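Local atomic coordinates of processed glycerol phosphate lipoteichoic acid synthase 2 (Bacillus subtilis, PDB entry 2W8D), a protein that adopts an alpha/beta fold of the sulfatase family, within the alkaline phosphatase clan, and holds a bound magnesium ion. Residues A[40-44]-A[259-263]; A[198-204]-A[223-228]; A[216-221]-A[269-273]; A[78-82]-A[96-102]; A[169-173]-A[229-233]. All coordinates share one frame; numbering follows the deposited sequence.

Interaction 1 is the buried heart of the set, where two loops at the ends of neighbouring parallel strands share a magnesium ion. Interactions 2, 3 and 5 all use helix 219-244 at successive levels and are only partly buried: an aromatic edge-to-face pair and a serine in interaction 2, mostly apolar packing with a water bridge in interaction 3, a tyrosine and a lysine in interaction 5. Interaction 2 is tied to interaction 1 directly by hydrogen bonds. Interaction 4 lies apart from the helix, its centre about 16 Å from that of interaction 1, which it still touches where Thr-79 packs on His-259; it relies on amide and water hydrogen bonds between loops.

Interaction 1: residues A[40-44]-A[259-263]; sequences ESLQS and HYGIS. With MG (magnesium ion), chain C.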
# COMPACT_ATOMS: atom_id res chain seq x y z
N GLU A 40 -5.41 -7.37 1.57
CA GLU A 40 -4.86 -7.94 2.79
C GLU A 40 -3.91 -9.13 2.54
O GLU A 40 -4.30 -10.13 1.90
CB GLU A 40 -6.03 -8.42 3.68
CG GLU A 40 -5.65 -8.90 5.08
CD GLU A 40 -4.68 -7.98 5.81
OE1 GLU A 40 -5.03 -6.80 6.10
OE2 GLU A 40 -3.55 -8.45 6.09
N SER A 41 -2.69 -9.01 3.09
CA SER A 41 -1.72 -10.11 3.17
C SER A 41 -1.38 -10.74 1.82
O SER A 41 -0.92 -11.88 1.77
CB SER A 41 -2.25 -11.21 4.10
OG SER A 41 -2.33 -10.79 5.45
N LEU A 42 -1.63 -10.01 0.73
CA LEU A 42 -1.42 -10.52 -0.63
C LEU A 42 -0.00 -10.24 -1.17
O LEU A 42 0.41 -9.08 -1.30
CB LEU A 42 -2.47 -9.94 -1.56
CG LEU A 42 -2.49 -10.68 -2.91
CD1 LEU A 42 -3.00 -12.12 -2.75
CD2 LEU A 42 -3.30 -9.91 -3.95
N GLN A 43 0.73 -11.29 -1.48
CA GLN A 43 2.14 -11.17 -1.96
C GLN A 43 2.18 -11.38 -3.48
O GLN A 43 1.34 -12.09 -4.03
CB GLN A 43 3.06 -12.20 -1.26
CG GLN A 43 3.19 -11.95 0.26
CD GLN A 43 3.87 -13.08 1.03
OE1 GLN A 43 5.05 -13.41 0.80
NE2 GLN A 43 3.14 -13.65 1.98
N SER A 44 3.18 -10.80 -4.13
CA SER A 44 3.31 -10.85 -5.57
C SER A 44 3.51 -12.26 -6.12
O SER A 44 3.17 -12.50 -7.26
CB SER A 44 4.47 -9.95 -6.03
OG SER A 44 4.17 -8.56 -5.88
N HIS A 259 1.23 -6.18 3.08
CA HIS A 259 2.49 -6.71 3.63
C HIS A 259 2.45 -8.20 3.41
O HIS A 259 1.45 -8.68 2.87
CB HIS A 259 2.55 -6.43 5.15
CG HIS A 259 1.28 -6.81 5.84
ND1 HIS A 259 0.96 -8.12 6.15
CD2 HIS A 259 0.21 -6.05 6.19
CE1 HIS A 259 -0.24 -8.15 6.71
NE2 HIS A 259 -0.72 -6.90 6.73
N TYR A 260 3.46 -8.94 3.88
CA TYR A 260 3.44 -10.39 3.61
C TYR A 260 2.34 -11.05 4.40
O TYR A 260 2.02 -10.61 5.47
CB TYR A 260 4.78 -11.09 3.93
CG TYR A 260 5.14 -11.00 5.39
CD1 TYR A 260 4.76 -12.00 6.26
CD2 TYR A 260 5.80 -9.88 5.92
CE1 TYR A 260 5.08 -11.94 7.63
CE2 TYR A 260 6.13 -9.79 7.31
CZ TYR A 260 5.75 -10.85 8.14
OH TYR A 260 6.00 -10.86 9.46
N GLY A 261 1.80 -12.15 3.88
CA GLY A 261 0.90 -12.97 4.66
C GLY A 261 1.60 -14.19 5.25
O GLY A 261 1.21 -14.70 6.31
N ILE A 262 2.62 -14.69 4.55
CA ILE A 262 3.32 -15.90 4.95
C ILE A 262 4.72 -15.59 5.51
O ILE A 262 5.64 -15.28 4.74
CB ILE A 262 3.46 -16.88 3.76
CG1 ILE A 262 2.13 -17.06 2.99
CG2 ILE A 262 4.02 -18.23 4.25
CD1 ILE A 262 1.02 -17.65 3.86
N SER A 263 4.89 -15.73 6.83
CA SER A 263 6.20 -15.51 7.45
C SER A 263 7.20 -16.67 7.26
O SER A 263 6.89 -17.69 6.61
CB SER A 263 6.02 -15.19 8.93
OG SER A 263 5.68 -16.35 9.65
MG MG C . -2.92 -6.62 6.84
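Glu-40 and His-259 meet at a magnesium ion, so this is a metal-bridged contact between two loops of the sulfatase-family alpha/beta fold. Strands 33-39 and 251-257 run parallel in the central sheet, and the loops that leave them supply the two ligands. The Glu-40 carboxylate chelates with both oxygens, OE1 lying 2.2 Å and OE2 2.1 Å from the magnesium. From the other loop His-259 NE2 binds at 2.2 Å; Asp-258 and the phosphorylated Thr-84 belong to the same site. The carboxylate and imidazole planes are 52° apart, so the two groups converge on the ion without stacking. Their nearest atoms, Glu-40 OE2 and His-259 NE2, are fellow ligands and not a hydrogen-bonded pair.

Second-shell bonds fix both ligands. Ser-41 OG donates to Glu-40 OE2 over 2.7 Å, taking the lone pair that faces away from OE1. On the histidine, the nitrogen remote from the metal, ND1, donates to Tyr-260 O at 2.8 Å. Tyr-260 O lies near the imidazole plane, which sets the rotation of the ring, whereas ND1 stands above the carbonyl plane, 42° out of it. A chi1 of 48° places CG between the backbone N and carbonyl carbon and turns the ring back toward the ion.

Away from the metal the backbones come close, with the CA atoms of Ser-41 and Gly-261 4.2 Å apart. The side chain of Gln-43 runs beside that of Tyr-260, in the same direction. Between the loops Ser-41 CA makes a CA-H...O contact with His-259 O at 3.5 Å.

Interaction 2: residues A[198-204]-A[223-228]; sequences NHFPFGM and NYFQSA
Asn-223 begins the contact on helix 219-244 by setting its CB against the backbone carbonyl of Phe-202, with Phe-202 O 3.3 Å away. Next comes Tyr-224, whose chi1 of -172° swings the ring off the helix alongside that of Phe-202. The pair is T-shaped: the tyrosine edge points at the phenylalanine face, with centroids 4.8 Å apart and planes at 83°. CD1 of Tyr-224 sits over the centre of the Phe-202 ring, and Phe-200 CA covers the opposite face, so that ring is clamped from both sides. Farther out, Tyr-224 CE1 meets Asn-198 ND2 at 3.6 Å.

One turn on, Ser-227 OG lies amid three acceptors. Asn-198 OD1 is 2.8 Å from Ser-227 OG, whereas Phe-202 O is 3.2 Å from that hydroxyl; Asn-223 O in its own helix also competes for the single proton. Selenium of the selenomethionine Met-204 packs on Ser-227 CB at 3.8 Å. Ala-228 closes the patch, its CB 4.4 Å from Asn-198 OD1.

The loop after strand 189-194 is thereby laid along helix 219-244, close to the magnesium site: Asn-198 ND2 bonds to Glu-40 O and Tyr-224 OH to Ser-41 O, both in the loop leaving strand 33-39.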
# COMPACT_ATOMS: atom_id res chain seq x y z
N ASN A 198 -8.57 -11.98 3.65
CA ASN A 198 -7.34 -12.76 3.49
C ASN A 198 -6.38 -12.60 4.69
O ASN A 198 -5.20 -12.26 4.51
CB ASN A 198 -6.63 -12.42 2.16
CG ASN A 198 -5.62 -13.46 1.76
OD1 ASN A 198 -5.89 -14.67 1.84
ND2 ASN A 198 -4.44 -13.01 1.30
N HIS A 199 -6.91 -12.83 5.90
CA HIS A 199 -6.16 -12.68 7.16
C HIS A 199 -5.69 -14.03 7.64
O HIS A 199 -6.41 -15.01 7.51
CB HIS A 199 -7.02 -12.04 8.26
CG HIS A 199 -6.65 -10.62 8.57
ND1 HIS A 199 -7.54 -9.57 8.42
CD2 HIS A 199 -5.49 -10.07 9.00
CE1 HIS A 199 -6.95 -8.44 8.76
NE2 HIS A 199 -5.70 -8.71 9.12
N PHE A 200 -4.44 -14.09 8.14
CA PHE A 200 -3.90 -15.27 8.83
C PHE A 200 -4.91 -15.80 9.86
O PHE A 200 -5.55 -15.01 10.52
CB PHE A 200 -2.64 -14.82 9.57
CG PHE A 200 -1.91 -15.93 10.25
CD1 PHE A 200 -0.86 -16.59 9.59
CD2 PHE A 200 -2.26 -16.33 11.56
CE1 PHE A 200 -0.17 -17.65 10.22
CE2 PHE A 200 -1.58 -17.39 12.20
CZ PHE A 200 -0.53 -18.04 11.53
N PRO A 201 -5.07 -17.13 10.01
CA PRO A 201 -4.48 -18.30 9.34
C PRO A 201 -5.12 -18.68 8.00
O PRO A 201 -4.86 -19.75 7.51
CB PRO A 201 -4.73 -19.43 10.35
CG PRO A 201 -6.09 -19.08 10.91
CD PRO A 201 -6.02 -17.54 11.05
N PHE A 202 -5.95 -17.80 7.41
CA PHE A 202 -6.41 -17.96 6.01
C PHE A 202 -7.50 -19.03 5.76
O PHE A 202 -7.79 -19.39 4.62
CB PHE A 202 -5.21 -18.20 5.06
CG PHE A 202 -4.13 -17.15 5.19
CD1 PHE A 202 -4.40 -15.82 4.88
CD2 PHE A 202 -2.85 -17.49 5.59
CE1 PHE A 202 -3.44 -14.87 5.01
CE2 PHE A 202 -1.86 -16.54 5.71
CZ PHE A 202 -2.13 -15.23 5.42
N GLY A 203 -8.11 -19.56 6.81
CA GLY A 203 -9.28 -20.43 6.57
C GLY A 203 -10.35 -19.65 5.80
O GLY A 203 -10.45 -18.42 5.92
N MSE A 204 -11.12 -20.31 4.96
CA MSE A 204 -12.37 -19.69 4.48
C MSE A 204 -13.45 -20.72 4.70
O MSE A 204 -13.17 -21.91 4.71
CB MSE A 204 -12.27 -19.24 3.00
CG MSE A 204 -13.02 -17.91 2.67
SE MSE A 204 -12.13 -16.16 3.14
CE MSE A 204 -13.73 -15.22 3.80
N ASN A 223 -4.19 -22.97 2.88
CA ASN A 223 -5.45 -22.21 2.91
C ASN A 223 -5.29 -20.79 2.38
O ASN A 223 -6.26 -20.11 2.03
CB ASN A 223 -6.04 -22.17 4.32
CG ASN A 223 -6.55 -23.53 4.77
OD1 ASN A 223 -6.75 -24.44 3.97
ND2 ASN A 223 -6.74 -23.67 6.06
N TYR A 224 -4.04 -20.34 2.34
CA TYR A 224 -3.73 -19.06 1.75
C TYR A 224 -4.39 -18.93 0.36
O TYR A 224 -4.98 -17.92 0.06
CB TYR A 224 -2.23 -18.92 1.63
CG TYR A 224 -1.78 -17.55 1.22
CD1 TYR A 224 -1.95 -16.43 2.06
CD2 TYR A 224 -1.18 -17.35 -0.02
CE1 TYR A 224 -1.53 -15.17 1.66
CE2 TYR A 224 -0.75 -16.08 -0.43
CZ TYR A 224 -0.91 -15.00 0.41
OH TYR A 224 -0.44 -13.78 -0.02
N PHE A 225 -4.23 -19.96 -0.46
CA PHE A 225 -4.61 -19.90 -1.86
C PHE A 225 -6.11 -19.79 -2.04
O PHE A 225 -6.53 -19.16 -2.99
CB PHE A 225 -4.12 -21.12 -2.66
CG PHE A 225 -2.65 -21.28 -2.61
CD1 PHE A 225 -1.81 -20.46 -3.40
CD2 PHE A 225 -2.06 -22.24 -1.78
CE1 PHE A 225 -0.41 -20.58 -3.35
CE2 PHE A 225 -0.65 -22.36 -1.73
CZ PHE A 225 0.16 -21.53 -2.52
N GLN A 226 -6.88 -20.41 -1.13
CA GLN A 226 -8.33 -20.30 -1.10
C GLN A 226 -8.84 -18.91 -0.73
O GLN A 226 -9.74 -18.40 -1.40
CB GLN A 226 -8.93 -21.30 -0.11
CG GLN A 226 -8.68 -22.72 -0.48
CD GLN A 226 -9.68 -23.65 0.15
OE1 GLN A 226 -10.39 -23.28 1.09
NE2 GLN A 226 -9.77 -24.87 -0.36
N SER A 227 -8.29 -18.30 0.32
CA SER A 227 -8.75 -16.96 0.66
C SER A 227 -8.23 -15.91 -0.31
O SER A 227 -8.89 -14.90 -0.54
CB SER A 227 -8.49 -16.57 2.13
OG SER A 227 -7.25 -17.07 2.54
N ALA A 228 -7.08 -16.17 -0.92
CA ALA A 228 -6.59 -15.28 -1.98
C ALA A 228 -7.57 -15.33 -3.19
O ALA A 228 -7.87 -14.30 -3.79
CB ALA A 228 -5.18 -15.65 -2.41

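Interaction 3: residues A[216-221]-A[269-273]; sequences FGDSVV and AMAKV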
# COMPACT_ATOMS: atom_id res chain seq x y z
N PHE A 216 0.92 -28.57 0.32
CA PHE A 216 2.32 -28.29 0.67
C PHE A 216 2.77 -28.69 2.09
O PHE A 216 3.87 -28.34 2.52
CB PHE A 216 2.64 -26.81 0.38
CG PHE A 216 2.23 -26.38 -0.98
CD1 PHE A 216 2.98 -26.76 -2.10
CD2 PHE A 216 1.07 -25.63 -1.17
CE1 PHE A 216 2.59 -26.38 -3.38
CE2 PHE A 216 0.68 -25.24 -2.45
CZ PHE A 216 1.43 -25.63 -3.55
N GLY A 217 1.92 -29.41 2.81
CA GLY A 217 2.27 -29.92 4.14
C GLY A 217 2.14 -28.92 5.27
O GLY A 217 2.80 -29.04 6.31
N ASP A 218 1.27 -27.92 5.08
CA ASP A 218 1.14 -26.85 6.05
C ASP A 218 -0.16 -26.11 5.72
O ASP A 218 -0.31 -25.54 4.64
CB ASP A 218 2.36 -25.93 5.96
CG ASP A 218 2.26 -24.69 6.83
OD1 ASP A 218 1.14 -24.14 7.03
OD2 ASP A 218 3.33 -24.24 7.28
N SER A 219 -1.08 -26.14 6.68
CA SER A 219 -2.44 -25.74 6.44
C SER A 219 -2.59 -24.24 6.39
O SER A 219 -3.51 -23.74 5.75
CB SER A 219 -3.35 -26.35 7.51
OG SER A 219 -3.21 -25.69 8.75
N VAL A 220 -1.69 -23.50 7.04
CA VAL A 220 -1.68 -22.05 6.86
C VAL A 220 -1.43 -21.68 5.38
O VAL A 220 -2.17 -20.87 4.78
CB VAL A 220 -0.67 -21.37 7.82
CG1 VAL A 220 -0.44 -19.90 7.45
CG2 VAL A 220 -1.20 -21.45 9.25
N VAL A 221 -0.39 -22.27 4.81
CA VAL A 221 0.01 -22.07 3.42
C VAL A 221 -1.01 -22.69 2.45
O VAL A 221 -1.33 -22.09 1.46
CB VAL A 221 1.40 -22.69 3.13
CG1 VAL A 221 1.65 -22.80 1.60
CG2 VAL A 221 2.51 -21.93 3.87
N ALA A 269 7.13 -25.19 3.88
CA ALA A 269 6.08 -25.33 2.87
C ALA A 269 6.30 -24.36 1.69
O ALA A 269 6.02 -24.71 0.53
CB ALA A 269 4.69 -25.15 3.49
N MSE A 270 6.80 -23.16 1.99
CA MSE A 270 7.02 -22.16 0.96
C MSE A 270 8.08 -22.58 -0.05
O MSE A 270 8.01 -22.17 -1.19
CB MSE A 270 7.39 -20.80 1.55
CG MSE A 270 6.22 -20.07 2.06
SE MSE A 270 4.92 -19.64 0.61
CE MSE A 270 6.01 -18.39 -0.40
N ALA A 271 9.06 -23.37 0.37
CA ALA A 271 10.02 -23.95 -0.57
C ALA A 271 9.35 -24.90 -1.57
O ALA A 271 9.74 -24.95 -2.73
CB ALA A 271 11.16 -24.67 0.16
N LYS A 272 8.37 -25.68 -1.11
CA LYS A 272 7.56 -26.48 -2.03
C LYS A 272 6.71 -25.61 -2.94
O LYS A 272 6.62 -25.88 -4.14
CB LYS A 272 6.68 -27.49 -1.30
CG LYS A 272 7.46 -28.56 -0.54
CD LYS A 272 6.44 -29.53 0.04
CE LYS A 272 6.82 -29.98 1.43
NZ LYS A 272 7.87 -31.00 1.37
N VAL A 273 6.13 -24.54 -2.39
CA VAL A 273 5.30 -23.64 -3.21
C VAL A 273 6.15 -23.16 -4.39
O VAL A 273 5.70 -23.21 -5.56
CB VAL A 273 4.74 -22.43 -2.37
CG1 VAL A 273 4.30 -21.27 -3.24
CG2 VAL A 273 3.59 -22.87 -1.46
O HOH W 1 5.80 -25.15 6.80
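With chi1 at -50°, Phe-216 carries its ring opposite its own carbonyl carbon and lays it against the C-terminal turn of helix 267-273. Asp-218 takes the other course, its chi1 of 174° placing the carboxylate opposite the backbone N, where it can serve the start of helix 219-244. The ring of Phe-216 receives Val-273 CG2 over the centre of one face, a CH-pi contact of 3.7 Å to the centroid and 9° off the ring normal. That same methyl carbon, Val-273 CG2, also touches Val-221 CG1 at 3.6 Å, so one methyl meets both an aromatic face and an aliphatic branch.

Ala-269 provides the second focus. Its CB meets Phe-216 O and the Asp-218 methylene, the latter with CB 3.5 Å from Ala-269 CB, and Val-221 CG2 closes on it as well. At the outer margin Lys-272 runs past the phenylalanine in the reverse direction, bringing its CE to within 3.5 Å of Phe-216 O.

The polar component centres on Asp-218, the N-cap residue. Its OD1 accepts from Val-221 N at 3.3 Å, from above the carboxylate plane. Asp-218 OD2 accepts a hydrogen bond from a water at 2.7 Å, and this water accepts from Ala-269 N; His-266 ND1 is a further partner of OD2. Apolar packing therefore joins helix 267-273 to the start of helix 219-244 and the loop before it, while one carboxylate links a helix start to a backbone N-H through water.

Interaction 4: residues A[78-82]-A[96-102]; sequences QTGQG and YPLAQGS
The loops on both flanks of helix 86-93 in the sulfatase-family fold meet here, Gln-78 to Gly-82 leading toward the phosphorylated Thr-84 of the metal site and Tyr-96 to Ser-102 returning after the helix. Gly-101 N donates a nearly straight bond to Gln-81 OE1, 2.9 Å long with an angle of 178°, and in the carbonyl plane of the amide. Gln-81 reaches it by an extended chain, and its side chain lies beside that of Gln-100 with the two amide planes only 27° apart.

A water bridges the two backbones beside this bond. It accepts from Gln-81 N at 3.0 Å and donates to two carbonyls of the returning loop, to Leu-98 O at 2.6 Å and to Gly-101 O at 2.9 Å, so three bonds tie the peptide of Gln-81 to the loop at 98-101.

At the other end Gln-78 NE2 approaches the Tyr-96 ring at its edge and makes a weak hydrogen bond to Tyr-96 OH, 3.2 Å and bent to 127°. Both groups have stronger partners: Pro-345 O for the amide nitrogen and Glu-388 for the phenol. Asp-86, on the intervening helix, accepts from Gly-80 N and Gly-82 N.

Ser-102, N-cap of helix 103-106, turns its OG to Val-105 N and sets its CB 4.0 Å from Gly-82 CA.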
# COMPACT_ATOMS: atom_id res chain seq x y z
N GLN A 78 6.95 -1.82 3.00
CA GLN A 78 8.01 -1.31 3.86
C GLN A 78 7.55 -1.24 5.31
O GLN A 78 8.08 -0.45 6.09
CB GLN A 78 8.48 0.07 3.36
CG GLN A 78 9.04 0.04 1.91
CD GLN A 78 9.31 1.42 1.39
OE1 GLN A 78 8.38 2.22 1.21
NE2 GLN A 78 10.59 1.74 1.17
N THR A 79 6.58 -2.09 5.67
CA THR A 79 5.95 -2.08 6.96
C THR A 79 6.79 -2.69 8.06
O THR A 79 7.74 -3.47 7.80
CB THR A 79 4.56 -2.81 6.96
OG1 THR A 79 4.75 -4.20 6.70
CG2 THR A 79 3.58 -2.21 5.90
N GLY A 80 6.45 -2.31 9.29
CA GLY A 80 7.03 -2.90 10.51
C GLY A 80 5.88 -3.47 11.35
O GLY A 80 4.91 -4.10 10.81
N GLN A 81 5.91 -3.22 12.64
CA GLN A 81 4.89 -3.84 13.50
C GLN A 81 3.44 -3.33 13.40
O GLN A 81 2.53 -3.98 13.90
CB GLN A 81 5.35 -3.91 14.93
CG GLN A 81 6.73 -4.64 15.03
CD GLN A 81 7.24 -4.70 16.47
OE1 GLN A 81 7.29 -3.69 17.18
NE2 GLN A 81 7.60 -5.89 16.90
N GLY A 82 3.22 -2.20 12.74
CA GLY A 82 1.86 -1.69 12.58
C GLY A 82 1.19 -2.29 11.35
O GLY A 82 0.08 -1.93 11.04
N TYR A 96 7.93 6.99 6.57
CA TYR A 96 8.06 5.66 7.17
C TYR A 96 7.38 5.55 8.54
O TYR A 96 7.33 6.51 9.32
CB TYR A 96 9.55 5.29 7.29
CG TYR A 96 10.17 5.06 5.96
CD1 TYR A 96 10.17 3.79 5.38
CD2 TYR A 96 10.72 6.11 5.24
CE1 TYR A 96 10.72 3.57 4.11
CE2 TYR A 96 11.25 5.93 4.00
CZ TYR A 96 11.27 4.67 3.43
OH TYR A 96 11.82 4.50 2.18
N PRO A 97 6.84 4.36 8.83
CA PRO A 97 6.25 4.03 10.12
C PRO A 97 7.36 3.88 11.16
O PRO A 97 8.53 4.08 10.85
CB PRO A 97 5.63 2.66 9.86
CG PRO A 97 6.57 2.05 8.85
CD PRO A 97 6.88 3.19 7.92
N LEU A 98 6.99 3.57 12.40
CA LEU A 98 8.02 3.46 13.46
C LEU A 98 8.83 2.16 13.29
O LEU A 98 8.31 1.18 12.77
CB LEU A 98 7.37 3.49 14.84
CG LEU A 98 6.55 4.70 15.30
CD1 LEU A 98 5.92 4.43 16.64
CD2 LEU A 98 7.51 5.86 15.46
N ALA A 99 10.08 2.19 13.72
CA ALA A 99 10.93 1.02 13.73
C ALA A 99 10.42 -0.08 14.67
O ALA A 99 10.66 -1.26 14.37
CB ALA A 99 12.42 1.41 14.10
N GLN A 100 9.81 0.30 15.81
CA GLN A 100 9.11 -0.59 16.76
C GLN A 100 7.73 0.00 17.16
O GLN A 100 7.61 1.22 17.31
CB GLN A 100 9.90 -0.73 18.06
CG GLN A 100 11.36 -1.14 17.92
CD GLN A 100 11.60 -2.63 18.16
OE1 GLN A 100 10.99 -3.50 17.52
NE2 GLN A 100 12.52 -2.92 19.10
N GLY A 101 6.73 -0.85 17.38
CA GLY A 101 5.42 -0.39 17.71
C GLY A 101 4.73 0.22 16.48
O GLY A 101 5.26 0.18 15.35
N SER A 102 3.56 0.77 16.71
CA SER A 102 2.69 1.19 15.65
C SER A 102 2.60 2.73 15.63
O SER A 102 2.24 3.36 16.65
CB SER A 102 1.30 0.59 15.85
OG SER A 102 0.35 1.40 15.17
O HOH W 2 7.50 -1.00 13.89

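Interaction 5: residues A[169-173]-A[229-233]; sequences MKDKP and HYLDQ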
# COMPACT_ATOMS: atom_id res chain seq x y z
N MSE A 169 -16.43 -7.95 8.62
CA MSE A 169 -17.13 -8.25 7.36
C MSE A 169 -16.24 -9.05 6.41
O MSE A 169 -15.05 -8.76 6.27
CB MSE A 169 -17.56 -6.98 6.64
CG MSE A 169 -18.62 -6.18 7.31
SE MSE A 169 -20.38 -7.04 7.41
CE MSE A 169 -20.85 -7.03 5.50
N LYS A 170 -16.83 -10.02 5.74
CA LYS A 170 -16.23 -10.64 4.57
C LYS A 170 -16.20 -9.66 3.39
O LYS A 170 -17.13 -8.87 3.22
CB LYS A 170 -17.03 -11.88 4.19
CG LYS A 170 -16.90 -13.02 5.19
CD LYS A 170 -17.85 -14.14 4.83
CE LYS A 170 -17.71 -15.33 5.76
NZ LYS A 170 -18.93 -16.18 5.61
N ASP A 171 -15.16 -9.72 2.56
CA ASP A 171 -15.00 -8.83 1.42
C ASP A 171 -16.18 -8.76 0.41
O ASP A 171 -16.57 -7.68 0.03
CB ASP A 171 -13.69 -9.14 0.70
CG ASP A 171 -12.46 -8.95 1.58
OD1 ASP A 171 -12.57 -8.36 2.70
OD2 ASP A 171 -11.36 -9.40 1.17
N LYS A 172 -16.75 -9.89 -0.02
CA LYS A 172 -17.88 -9.87 -0.97
C LYS A 172 -19.08 -9.01 -0.54
O LYS A 172 -19.42 -8.10 -1.27
CB LYS A 172 -18.34 -11.27 -1.43
CG LYS A 172 -17.40 -11.92 -2.47
CD LYS A 172 -17.94 -13.24 -2.95
CE LYS A 172 -16.90 -14.03 -3.71
NZ LYS A 172 -17.33 -15.47 -3.88
N PRO A 173 -19.67 -9.26 0.65
CA PRO A 173 -20.73 -8.33 1.11
C PRO A 173 -20.23 -6.94 1.53
O PRO A 173 -20.96 -5.97 1.43
CB PRO A 173 -21.37 -9.05 2.30
CG PRO A 173 -20.33 -10.04 2.74
CD PRO A 173 -19.56 -10.44 1.52
N HIS A 229 -8.04 -16.52 -3.53
CA HIS A 229 -8.96 -16.71 -4.65
C HIS A 229 -10.25 -15.96 -4.33
O HIS A 229 -10.76 -15.27 -5.17
CB HIS A 229 -9.21 -18.21 -4.91
CG HIS A 229 -10.09 -18.52 -6.09
ND1 HIS A 229 -9.65 -18.42 -7.40
CD2 HIS A 229 -11.36 -18.97 -6.16
CE1 HIS A 229 -10.63 -18.79 -8.22
NE2 HIS A 229 -11.67 -19.13 -7.49
N TYR A 230 -10.73 -16.06 -3.08
CA TYR A 230 -11.89 -15.32 -2.64
C TYR A 230 -11.71 -13.77 -2.77
O TYR A 230 -12.62 -13.05 -3.28
CB TYR A 230 -12.30 -15.74 -1.21
CG TYR A 230 -13.50 -14.99 -0.66
CD1 TYR A 230 -14.80 -15.45 -0.89
CD2 TYR A 230 -13.33 -13.80 0.04
CE1 TYR A 230 -15.90 -14.75 -0.41
CE2 TYR A 230 -14.40 -13.10 0.53
CZ TYR A 230 -15.69 -13.57 0.28
OH TYR A 230 -16.74 -12.88 0.76
N LEU A 231 -10.57 -13.27 -2.30
CA LEU A 231 -10.18 -11.86 -2.47
C LEU A 231 -10.27 -11.45 -3.95
O LEU A 231 -10.83 -10.41 -4.28
CB LEU A 231 -8.75 -11.62 -1.93
CG LEU A 231 -8.22 -10.17 -1.96
CD1 LEU A 231 -9.26 -9.13 -1.48
CD2 LEU A 231 -6.95 -9.98 -1.14
N ASP A 232 -9.73 -12.28 -4.82
CA ASP A 232 -9.74 -12.01 -6.25
C ASP A 232 -11.16 -11.89 -6.85
O ASP A 232 -11.42 -11.00 -7.63
CB ASP A 232 -8.96 -13.07 -6.98
CG ASP A 232 -8.77 -12.76 -8.44
OD1 ASP A 232 -7.90 -11.88 -8.70
OD2 ASP A 232 -9.46 -13.39 -9.31
N GLN A 233 -12.07 -12.76 -6.45
CA GLN A 233 -13.48 -12.63 -6.85
C GLN A 233 -14.13 -11.35 -6.34
O GLN A 233 -14.94 -10.75 -7.04
CB GLN A 233 -14.28 -13.86 -6.42
CG GLN A 233 -13.75 -15.15 -7.09
CD GLN A 233 -14.47 -16.43 -6.65
OE1 GLN A 233 -14.92 -16.55 -5.51
NE2 GLN A 233 -14.57 -17.39 -7.57
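Two hydrogen bonds join Lys-172 to helix 219-244, one through its backbone and one through its side chain. Lys-172 N donates to Tyr-230 OH over 3.1 Å with an angle of 149°. Tyr-230 attains this by a chi1 of 179°, which sends the ring out from its helix until the phenol reaches the first turn of helix 171-183. The ammonium group of the extended lysine chain donates to Gln-233 OE1, NZ to OE1 being 3.1 Å, from a position 41° out of the carbonyl plane. Asp-208 O is a second, weak partner of this NZ.

Packing contacts surround these bonds. The lysine methylenes cross the tyrosine obliquely, CE of Lys-172 coming within 3.5 Å of Tyr-230 CE1 and CD within 3.6 Å of the same carbon. Lys-170 CB adds a contact with Tyr-230 OH at 3.6 Å, while its own NZ goes to Asp-208 in a salt bridge. Leu-231 CD1 touches Asp-171 OD2 at 3.4 Å; the other carboxylate oxygen, OD1, accepts from Leu-196 N.

A phenol here engages a backbone N-H in the opening turn of a neighbouring helix. Each helix links parallel strands of the central sheet, and the contact between them belongs to the beta-alpha-beta architecture of the sulfatase fold.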